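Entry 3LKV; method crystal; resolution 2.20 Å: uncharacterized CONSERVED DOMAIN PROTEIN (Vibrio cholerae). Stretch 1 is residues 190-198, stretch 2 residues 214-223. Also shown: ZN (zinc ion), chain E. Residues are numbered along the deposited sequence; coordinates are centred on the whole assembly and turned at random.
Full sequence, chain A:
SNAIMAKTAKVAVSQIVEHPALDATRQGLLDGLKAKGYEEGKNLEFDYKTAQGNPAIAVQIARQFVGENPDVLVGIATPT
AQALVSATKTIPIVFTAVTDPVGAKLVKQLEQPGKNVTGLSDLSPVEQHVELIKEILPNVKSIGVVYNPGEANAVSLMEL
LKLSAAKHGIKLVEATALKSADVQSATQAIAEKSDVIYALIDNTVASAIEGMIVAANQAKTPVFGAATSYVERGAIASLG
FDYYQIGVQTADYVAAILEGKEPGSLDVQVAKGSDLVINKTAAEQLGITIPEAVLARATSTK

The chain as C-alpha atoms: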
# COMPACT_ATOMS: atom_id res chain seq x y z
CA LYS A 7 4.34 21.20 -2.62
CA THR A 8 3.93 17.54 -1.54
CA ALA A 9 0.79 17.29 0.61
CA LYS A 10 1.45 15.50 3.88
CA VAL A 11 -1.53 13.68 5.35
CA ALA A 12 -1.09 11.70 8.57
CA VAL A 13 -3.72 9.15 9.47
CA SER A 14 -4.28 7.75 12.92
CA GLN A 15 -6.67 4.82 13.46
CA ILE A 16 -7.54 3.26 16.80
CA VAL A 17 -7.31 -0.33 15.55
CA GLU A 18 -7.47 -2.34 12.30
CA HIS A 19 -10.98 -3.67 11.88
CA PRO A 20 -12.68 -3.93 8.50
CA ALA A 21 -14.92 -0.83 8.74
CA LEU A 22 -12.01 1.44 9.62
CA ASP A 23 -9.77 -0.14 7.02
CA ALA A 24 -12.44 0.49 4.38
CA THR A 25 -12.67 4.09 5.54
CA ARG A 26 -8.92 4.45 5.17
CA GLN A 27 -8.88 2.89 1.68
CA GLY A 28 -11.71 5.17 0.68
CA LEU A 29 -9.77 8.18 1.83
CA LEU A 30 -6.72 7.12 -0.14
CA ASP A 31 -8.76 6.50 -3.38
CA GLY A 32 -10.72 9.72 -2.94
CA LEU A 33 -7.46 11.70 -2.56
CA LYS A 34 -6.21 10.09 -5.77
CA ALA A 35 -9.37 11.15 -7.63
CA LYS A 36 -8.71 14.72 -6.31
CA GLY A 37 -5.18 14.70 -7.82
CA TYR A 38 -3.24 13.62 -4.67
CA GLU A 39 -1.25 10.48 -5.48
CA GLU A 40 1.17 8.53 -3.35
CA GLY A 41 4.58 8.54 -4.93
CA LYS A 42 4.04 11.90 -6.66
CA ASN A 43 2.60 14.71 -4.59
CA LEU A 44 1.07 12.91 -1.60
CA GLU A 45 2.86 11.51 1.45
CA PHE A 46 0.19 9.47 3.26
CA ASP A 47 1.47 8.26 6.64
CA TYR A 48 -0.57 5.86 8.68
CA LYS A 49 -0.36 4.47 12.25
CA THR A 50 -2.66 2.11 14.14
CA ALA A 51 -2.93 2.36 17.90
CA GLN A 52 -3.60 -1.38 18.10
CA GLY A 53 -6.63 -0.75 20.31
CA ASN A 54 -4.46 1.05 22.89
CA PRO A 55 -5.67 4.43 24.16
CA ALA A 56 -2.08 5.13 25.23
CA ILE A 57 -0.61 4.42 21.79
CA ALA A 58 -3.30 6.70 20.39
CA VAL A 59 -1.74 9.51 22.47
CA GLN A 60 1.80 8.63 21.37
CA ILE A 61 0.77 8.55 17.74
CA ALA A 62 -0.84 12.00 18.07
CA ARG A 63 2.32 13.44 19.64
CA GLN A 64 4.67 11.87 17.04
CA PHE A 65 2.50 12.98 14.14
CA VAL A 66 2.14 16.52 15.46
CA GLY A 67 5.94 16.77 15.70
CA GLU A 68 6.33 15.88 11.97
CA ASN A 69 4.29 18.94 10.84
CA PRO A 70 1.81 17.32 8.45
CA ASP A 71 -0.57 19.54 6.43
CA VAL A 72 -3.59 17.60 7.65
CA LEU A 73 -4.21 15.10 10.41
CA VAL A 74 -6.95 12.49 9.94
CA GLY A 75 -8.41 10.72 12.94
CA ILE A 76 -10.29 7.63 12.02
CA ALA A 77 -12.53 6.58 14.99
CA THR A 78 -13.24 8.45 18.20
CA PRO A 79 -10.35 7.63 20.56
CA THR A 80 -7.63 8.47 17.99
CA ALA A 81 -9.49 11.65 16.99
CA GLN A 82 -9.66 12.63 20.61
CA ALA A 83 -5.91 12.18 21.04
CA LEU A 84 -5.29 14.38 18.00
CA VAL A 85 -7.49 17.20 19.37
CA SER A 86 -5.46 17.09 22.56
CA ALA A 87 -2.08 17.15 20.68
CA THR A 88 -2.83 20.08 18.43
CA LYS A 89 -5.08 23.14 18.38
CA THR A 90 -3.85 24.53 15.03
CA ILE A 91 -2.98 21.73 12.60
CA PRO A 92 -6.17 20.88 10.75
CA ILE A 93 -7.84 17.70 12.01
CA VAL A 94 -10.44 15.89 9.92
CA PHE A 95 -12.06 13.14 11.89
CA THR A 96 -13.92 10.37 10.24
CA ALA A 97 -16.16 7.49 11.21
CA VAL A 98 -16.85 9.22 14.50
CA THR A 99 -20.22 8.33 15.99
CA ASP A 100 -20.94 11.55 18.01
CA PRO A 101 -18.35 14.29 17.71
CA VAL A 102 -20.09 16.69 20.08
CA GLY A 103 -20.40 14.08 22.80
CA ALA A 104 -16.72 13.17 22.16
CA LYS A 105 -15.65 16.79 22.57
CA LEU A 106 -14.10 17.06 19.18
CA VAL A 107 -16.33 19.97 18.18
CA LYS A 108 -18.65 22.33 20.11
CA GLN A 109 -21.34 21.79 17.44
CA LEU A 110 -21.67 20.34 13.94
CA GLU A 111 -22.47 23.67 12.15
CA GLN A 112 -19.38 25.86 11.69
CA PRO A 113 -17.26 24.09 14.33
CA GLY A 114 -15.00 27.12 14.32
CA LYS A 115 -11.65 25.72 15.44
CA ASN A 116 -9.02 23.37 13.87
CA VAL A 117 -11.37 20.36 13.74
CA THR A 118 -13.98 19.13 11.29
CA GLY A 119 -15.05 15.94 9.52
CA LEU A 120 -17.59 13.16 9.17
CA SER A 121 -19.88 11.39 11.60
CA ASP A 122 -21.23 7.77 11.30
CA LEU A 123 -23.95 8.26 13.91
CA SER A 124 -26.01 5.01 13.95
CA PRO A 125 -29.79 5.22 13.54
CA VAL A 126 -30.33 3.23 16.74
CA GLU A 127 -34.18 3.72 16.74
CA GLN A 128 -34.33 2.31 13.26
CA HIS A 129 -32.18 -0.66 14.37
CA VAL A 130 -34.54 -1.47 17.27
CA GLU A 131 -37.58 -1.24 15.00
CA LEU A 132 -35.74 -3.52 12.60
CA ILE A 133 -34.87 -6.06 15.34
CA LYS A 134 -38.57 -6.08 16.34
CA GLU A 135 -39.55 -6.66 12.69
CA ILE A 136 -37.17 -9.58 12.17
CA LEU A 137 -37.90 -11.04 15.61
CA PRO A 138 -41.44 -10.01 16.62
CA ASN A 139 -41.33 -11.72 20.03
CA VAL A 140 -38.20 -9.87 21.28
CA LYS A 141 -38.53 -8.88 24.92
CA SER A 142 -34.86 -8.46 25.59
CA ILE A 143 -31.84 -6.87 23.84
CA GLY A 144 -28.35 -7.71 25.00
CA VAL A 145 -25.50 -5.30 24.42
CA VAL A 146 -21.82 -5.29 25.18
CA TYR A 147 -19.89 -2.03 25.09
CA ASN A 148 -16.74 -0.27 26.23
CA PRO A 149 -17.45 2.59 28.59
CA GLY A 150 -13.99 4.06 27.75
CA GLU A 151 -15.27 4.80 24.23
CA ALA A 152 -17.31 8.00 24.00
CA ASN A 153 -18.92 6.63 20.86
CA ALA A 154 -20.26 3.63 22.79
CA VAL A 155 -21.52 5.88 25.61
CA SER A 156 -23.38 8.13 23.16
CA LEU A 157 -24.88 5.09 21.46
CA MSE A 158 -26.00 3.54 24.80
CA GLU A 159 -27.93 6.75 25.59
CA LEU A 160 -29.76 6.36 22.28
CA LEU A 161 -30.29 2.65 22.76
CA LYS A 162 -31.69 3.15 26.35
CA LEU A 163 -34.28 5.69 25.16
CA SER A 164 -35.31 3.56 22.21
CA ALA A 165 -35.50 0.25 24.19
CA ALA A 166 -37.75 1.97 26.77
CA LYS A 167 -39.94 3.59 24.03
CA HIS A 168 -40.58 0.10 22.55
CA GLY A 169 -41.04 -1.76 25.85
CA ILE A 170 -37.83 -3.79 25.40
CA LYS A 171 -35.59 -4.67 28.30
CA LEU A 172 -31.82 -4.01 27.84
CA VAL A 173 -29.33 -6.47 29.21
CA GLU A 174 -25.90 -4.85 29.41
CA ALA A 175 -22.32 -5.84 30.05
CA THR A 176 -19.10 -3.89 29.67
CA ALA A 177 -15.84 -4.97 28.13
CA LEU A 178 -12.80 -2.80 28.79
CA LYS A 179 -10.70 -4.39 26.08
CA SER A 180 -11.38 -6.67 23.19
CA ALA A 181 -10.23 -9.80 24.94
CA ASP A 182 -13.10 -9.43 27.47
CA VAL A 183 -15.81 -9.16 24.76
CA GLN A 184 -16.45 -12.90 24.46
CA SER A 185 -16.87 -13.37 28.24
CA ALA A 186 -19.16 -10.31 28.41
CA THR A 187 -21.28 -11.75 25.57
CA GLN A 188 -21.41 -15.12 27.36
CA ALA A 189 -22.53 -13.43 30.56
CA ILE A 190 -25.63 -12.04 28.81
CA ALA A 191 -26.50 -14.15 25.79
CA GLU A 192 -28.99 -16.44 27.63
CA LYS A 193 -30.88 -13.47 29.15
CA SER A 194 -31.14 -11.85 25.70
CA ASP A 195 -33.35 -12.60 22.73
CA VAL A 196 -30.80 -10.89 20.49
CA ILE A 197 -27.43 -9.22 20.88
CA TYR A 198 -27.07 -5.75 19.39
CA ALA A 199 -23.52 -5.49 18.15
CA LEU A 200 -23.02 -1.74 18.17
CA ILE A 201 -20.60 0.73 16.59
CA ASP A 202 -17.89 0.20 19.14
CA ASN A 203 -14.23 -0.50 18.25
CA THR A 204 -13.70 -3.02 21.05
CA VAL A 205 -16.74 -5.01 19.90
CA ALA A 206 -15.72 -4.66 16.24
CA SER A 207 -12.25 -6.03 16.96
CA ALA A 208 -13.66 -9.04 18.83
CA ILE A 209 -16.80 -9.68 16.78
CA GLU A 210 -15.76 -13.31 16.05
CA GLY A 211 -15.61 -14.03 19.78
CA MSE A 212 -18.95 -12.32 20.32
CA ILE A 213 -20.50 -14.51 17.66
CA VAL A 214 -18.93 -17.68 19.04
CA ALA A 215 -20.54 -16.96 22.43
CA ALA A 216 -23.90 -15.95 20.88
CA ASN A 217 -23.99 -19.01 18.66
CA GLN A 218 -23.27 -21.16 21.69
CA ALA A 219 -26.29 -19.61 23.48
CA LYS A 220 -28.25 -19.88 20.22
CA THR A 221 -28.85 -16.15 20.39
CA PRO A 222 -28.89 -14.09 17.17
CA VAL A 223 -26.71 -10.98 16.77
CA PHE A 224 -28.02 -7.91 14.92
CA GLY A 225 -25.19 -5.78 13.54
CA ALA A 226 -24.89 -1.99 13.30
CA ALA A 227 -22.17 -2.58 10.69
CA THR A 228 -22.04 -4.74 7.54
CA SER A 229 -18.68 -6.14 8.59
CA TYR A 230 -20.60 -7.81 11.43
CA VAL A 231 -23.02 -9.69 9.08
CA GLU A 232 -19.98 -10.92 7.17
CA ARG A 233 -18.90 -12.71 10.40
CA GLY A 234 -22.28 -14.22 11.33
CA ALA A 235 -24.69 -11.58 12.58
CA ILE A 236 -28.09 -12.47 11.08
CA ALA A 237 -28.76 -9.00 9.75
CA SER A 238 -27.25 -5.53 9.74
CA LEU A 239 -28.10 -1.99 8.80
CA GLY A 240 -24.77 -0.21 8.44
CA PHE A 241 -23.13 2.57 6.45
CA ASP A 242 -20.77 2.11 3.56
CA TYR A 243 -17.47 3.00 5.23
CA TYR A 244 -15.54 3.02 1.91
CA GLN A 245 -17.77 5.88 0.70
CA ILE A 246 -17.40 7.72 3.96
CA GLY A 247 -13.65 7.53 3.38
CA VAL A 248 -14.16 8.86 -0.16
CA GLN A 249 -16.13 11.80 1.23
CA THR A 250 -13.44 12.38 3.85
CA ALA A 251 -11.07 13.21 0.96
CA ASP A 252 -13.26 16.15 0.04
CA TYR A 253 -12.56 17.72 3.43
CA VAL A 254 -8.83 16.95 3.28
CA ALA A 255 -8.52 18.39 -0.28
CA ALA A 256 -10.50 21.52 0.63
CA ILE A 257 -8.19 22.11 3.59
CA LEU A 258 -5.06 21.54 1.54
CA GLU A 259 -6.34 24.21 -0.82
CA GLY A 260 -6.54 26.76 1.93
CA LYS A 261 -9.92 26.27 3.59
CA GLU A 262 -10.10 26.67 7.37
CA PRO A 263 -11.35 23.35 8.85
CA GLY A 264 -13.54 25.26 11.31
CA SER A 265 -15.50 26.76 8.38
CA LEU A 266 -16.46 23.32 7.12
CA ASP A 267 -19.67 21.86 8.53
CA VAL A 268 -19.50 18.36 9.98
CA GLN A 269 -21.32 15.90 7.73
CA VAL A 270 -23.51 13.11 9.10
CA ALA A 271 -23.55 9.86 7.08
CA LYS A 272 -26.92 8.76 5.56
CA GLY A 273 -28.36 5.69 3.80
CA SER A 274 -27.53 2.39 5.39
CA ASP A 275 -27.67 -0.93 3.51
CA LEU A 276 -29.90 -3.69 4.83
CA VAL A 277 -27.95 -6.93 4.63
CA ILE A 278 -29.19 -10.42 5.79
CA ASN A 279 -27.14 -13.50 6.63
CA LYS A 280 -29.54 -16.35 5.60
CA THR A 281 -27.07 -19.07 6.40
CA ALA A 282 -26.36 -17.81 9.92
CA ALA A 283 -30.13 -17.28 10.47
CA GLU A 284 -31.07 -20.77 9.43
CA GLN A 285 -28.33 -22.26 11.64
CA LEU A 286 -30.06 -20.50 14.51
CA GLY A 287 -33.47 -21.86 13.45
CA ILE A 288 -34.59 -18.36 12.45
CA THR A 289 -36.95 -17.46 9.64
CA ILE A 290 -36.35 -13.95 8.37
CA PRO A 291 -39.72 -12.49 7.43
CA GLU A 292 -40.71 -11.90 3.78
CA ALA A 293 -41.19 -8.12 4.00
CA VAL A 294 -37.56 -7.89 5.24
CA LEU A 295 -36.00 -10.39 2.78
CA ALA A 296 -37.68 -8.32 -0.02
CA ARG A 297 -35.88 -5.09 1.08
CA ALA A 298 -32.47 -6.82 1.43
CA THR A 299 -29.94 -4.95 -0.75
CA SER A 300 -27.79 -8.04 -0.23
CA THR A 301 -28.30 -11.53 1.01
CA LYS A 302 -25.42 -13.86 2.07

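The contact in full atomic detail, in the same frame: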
# COMPACT_ATOMS: atom_id res chain seq x y z
N ILE A 190 -24.28 -12.59 29.06
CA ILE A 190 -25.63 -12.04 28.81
C ILE A 190 -26.47 -12.74 27.75
O ILE A 190 -27.66 -12.42 27.62
CB ILE A 190 -25.56 -10.51 28.44
CG1 ILE A 190 -24.85 -10.29 27.09
CG2 ILE A 190 -24.90 -9.74 29.54
CD1 ILE A 190 -25.04 -8.83 26.51
N ALA A 191 -25.86 -13.65 26.99
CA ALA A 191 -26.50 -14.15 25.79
C ALA A 191 -27.78 -14.94 26.14
O ALA A 191 -28.74 -14.86 25.42
CB ALA A 191 -25.55 -15.00 24.96
N GLU A 192 -27.81 -15.64 27.27
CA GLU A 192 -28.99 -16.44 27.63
C GLU A 192 -30.14 -15.60 28.21
O GLU A 192 -31.29 -16.03 28.18
CB GLU A 192 -28.59 -17.60 28.58
CG GLU A 192 -27.61 -18.69 27.91
CD GLU A 192 -28.22 -19.44 26.71
OE1 GLU A 192 -29.30 -19.06 26.16
OE2 GLU A 192 -27.62 -20.46 26.31
N LYS A 193 -29.83 -14.42 28.72
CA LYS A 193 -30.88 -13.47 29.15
C LYS A 193 -31.32 -12.56 27.99
O LYS A 193 -32.16 -11.70 28.20
CB LYS A 193 -30.37 -12.56 30.29
CG LYS A 193 -29.86 -13.26 31.60
CD LYS A 193 -28.57 -12.56 32.10
CE LYS A 193 -28.44 -12.49 33.63
NZ LYS A 193 -28.21 -13.80 34.31
N SER A 194 -30.81 -12.75 26.78
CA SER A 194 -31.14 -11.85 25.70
C SER A 194 -31.82 -12.58 24.58
O SER A 194 -31.46 -13.68 24.29
CB SER A 194 -29.87 -11.20 25.17
OG SER A 194 -29.21 -10.54 26.23
N ASP A 195 -32.79 -11.97 23.93
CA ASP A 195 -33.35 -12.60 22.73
C ASP A 195 -32.49 -12.31 21.54
O ASP A 195 -32.55 -13.04 20.57
CB ASP A 195 -34.80 -12.15 22.48
CG ASP A 195 -35.74 -12.56 23.62
OD1 ASP A 195 -35.78 -13.75 23.91
OD2 ASP A 195 -36.40 -11.69 24.25
N VAL A 196 -31.69 -11.25 21.60
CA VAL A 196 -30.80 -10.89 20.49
C VAL A 196 -29.71 -10.02 21.05
O VAL A 196 -29.94 -9.31 22.01
CB VAL A 196 -31.56 -10.16 19.37
CG1 VAL A 196 -32.30 -8.91 19.90
CG2 VAL A 196 -30.65 -9.83 18.20
N ILE A 197 -28.51 -10.10 20.49
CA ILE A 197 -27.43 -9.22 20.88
C ILE A 197 -27.32 -8.12 19.80
O ILE A 197 -27.29 -8.42 18.57
CB ILE A 197 -26.11 -9.94 20.93
CG1 ILE A 197 -26.17 -11.21 21.83
CG2 ILE A 197 -25.04 -8.98 21.36
CD1 ILE A 197 -26.36 -10.92 23.25
N TYR A 198 -27.29 -6.88 20.25
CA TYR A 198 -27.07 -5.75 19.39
C TYR A 198 -25.59 -5.47 19.39
O TYR A 198 -25.03 -5.03 20.38
CB TYR A 198 -27.84 -4.53 19.91
CG TYR A 198 -27.64 -3.24 19.11
CD1 TYR A 198 -27.83 -3.22 17.75
CD2 TYR A 198 -27.33 -2.05 19.74
CE1 TYR A 198 -27.70 -2.06 17.02
CE2 TYR A 198 -27.20 -0.84 19.00
CZ TYR A 198 -27.38 -0.86 17.65
OH TYR A 198 -27.23 0.28 16.90
N VAL A 214 -19.15 -16.34 18.55
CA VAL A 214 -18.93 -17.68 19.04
C VAL A 214 -19.79 -17.87 20.29
O VAL A 214 -20.51 -18.84 20.38
CB VAL A 214 -17.43 -17.99 19.33
CG1 VAL A 214 -17.27 -19.31 20.21
CG2 VAL A 214 -16.67 -18.15 18.02
N ALA A 215 -19.72 -16.92 21.23
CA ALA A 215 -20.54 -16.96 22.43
C ALA A 215 -22.06 -16.92 22.11
O ALA A 215 -22.83 -17.66 22.73
CB ALA A 215 -20.15 -15.82 23.43
N ALA A 216 -22.48 -16.05 21.19
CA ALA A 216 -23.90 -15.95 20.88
C ALA A 216 -24.42 -17.25 20.26
O ALA A 216 -25.49 -17.75 20.66
CB ALA A 216 -24.17 -14.78 19.93
N ASN A 217 -23.66 -17.76 19.28
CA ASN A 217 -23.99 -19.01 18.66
C ASN A 217 -24.10 -20.15 19.68
O ASN A 217 -24.97 -20.96 19.59
CB ASN A 217 -23.00 -19.37 17.55
CG ASN A 217 -23.22 -18.57 16.29
OD1 ASN A 217 -24.23 -17.92 16.13
ND2 ASN A 217 -22.28 -18.65 15.39
N GLN A 218 -23.25 -20.15 20.66
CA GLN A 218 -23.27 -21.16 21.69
C GLN A 218 -24.52 -21.06 22.55
O GLN A 218 -25.06 -22.07 22.94
CB GLN A 218 -22.03 -20.98 22.54
CG GLN A 218 -21.64 -22.13 23.41
CD GLN A 218 -20.22 -21.90 24.04
OE1 GLN A 218 -19.36 -21.11 23.51
NE2 GLN A 218 -19.97 -22.59 25.18
N ALA A 219 -24.99 -19.83 22.82
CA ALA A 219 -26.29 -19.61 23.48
C ALA A 219 -27.49 -19.63 22.52
O ALA A 219 -28.61 -19.44 22.94
CB ALA A 219 -26.24 -18.29 24.29
N LYS A 220 -27.24 -19.88 21.25
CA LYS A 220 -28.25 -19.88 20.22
C LYS A 220 -29.01 -18.57 20.22
O LYS A 220 -30.21 -18.55 20.12
CB LYS A 220 -29.21 -21.06 20.43
CG LYS A 220 -28.46 -22.42 20.45
CD LYS A 220 -29.05 -23.44 21.40
CE LYS A 220 -29.32 -24.78 20.72
NZ LYS A 220 -28.09 -25.54 20.39
N THR A 221 -28.28 -17.47 20.39
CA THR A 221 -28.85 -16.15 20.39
C THR A 221 -28.37 -15.43 19.12
O THR A 221 -27.19 -15.49 18.81
CB THR A 221 -28.38 -15.45 21.62
OG1 THR A 221 -28.91 -16.17 22.72
CG2 THR A 221 -28.78 -13.94 21.67
N PRO A 222 -29.28 -14.81 18.36
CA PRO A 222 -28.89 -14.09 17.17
C PRO A 222 -28.21 -12.79 17.53
O PRO A 222 -28.48 -12.27 18.61
CB PRO A 222 -30.20 -13.78 16.51
CG PRO A 222 -31.24 -13.92 17.59
CD PRO A 222 -30.74 -14.98 18.47
N VAL A 223 -27.36 -12.29 16.65
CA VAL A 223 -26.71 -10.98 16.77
C VAL A 223 -27.21 -10.11 15.61
O VAL A 223 -27.19 -10.54 14.47
CB VAL A 223 -25.18 -11.17 16.69
CG1 VAL A 223 -24.41 -9.82 16.67
CG2 VAL A 223 -24.74 -12.03 17.82
ZN ZN E . -30.54 -15.62 24.17
O HOH W 1 -31.88 -17.21 25.51
O HOH W 2 -31.87 -16.24 22.39

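What fills the apolar centre? A191 and A219 point their CB atoms toward each other, and A191 CB lies 3.4 Å from A219 CB, a close apolar contact. T221 continues the packing: its methyl CG2 sits 3.8 Å from I197 CG1. I197 and V223 share one face of the sheet, with I197 CB 4.0 Å from V223 CG2.

How are the backbones joined? I197 and V223 form a parallel bridge, and I197 N donates a nearly straight hydrogen bond to P222 O at 2.9 Å. P222 O also receives a CA-H contact from V196 CA at 3.3 Å, while V223 CA approaches I197 O at 3.2 Å.

What holds the polar edge? A zinc ion joins the stretches, bound by A191 O at 2.3 Å, S194 O at 2.1 Å and T221 OG1 at 2.2 Å, plus two waters. Shared coordination accounts for A191 O and T221 OG1 lying 3.0 Å apart without a hydrogen bond. The type I turn from A191 to S194 presents both carbonyls to the metal.

Where does E192 fit? The CA-to-CB bond of E192 points sideways, but the end of its side chain comes nearer, with E192 OE2 3.2 Å from A219 CA. Water 1, through its O atom, donates to E192 O at 3.0 Å and to E192 OE1 at 3.2 Å.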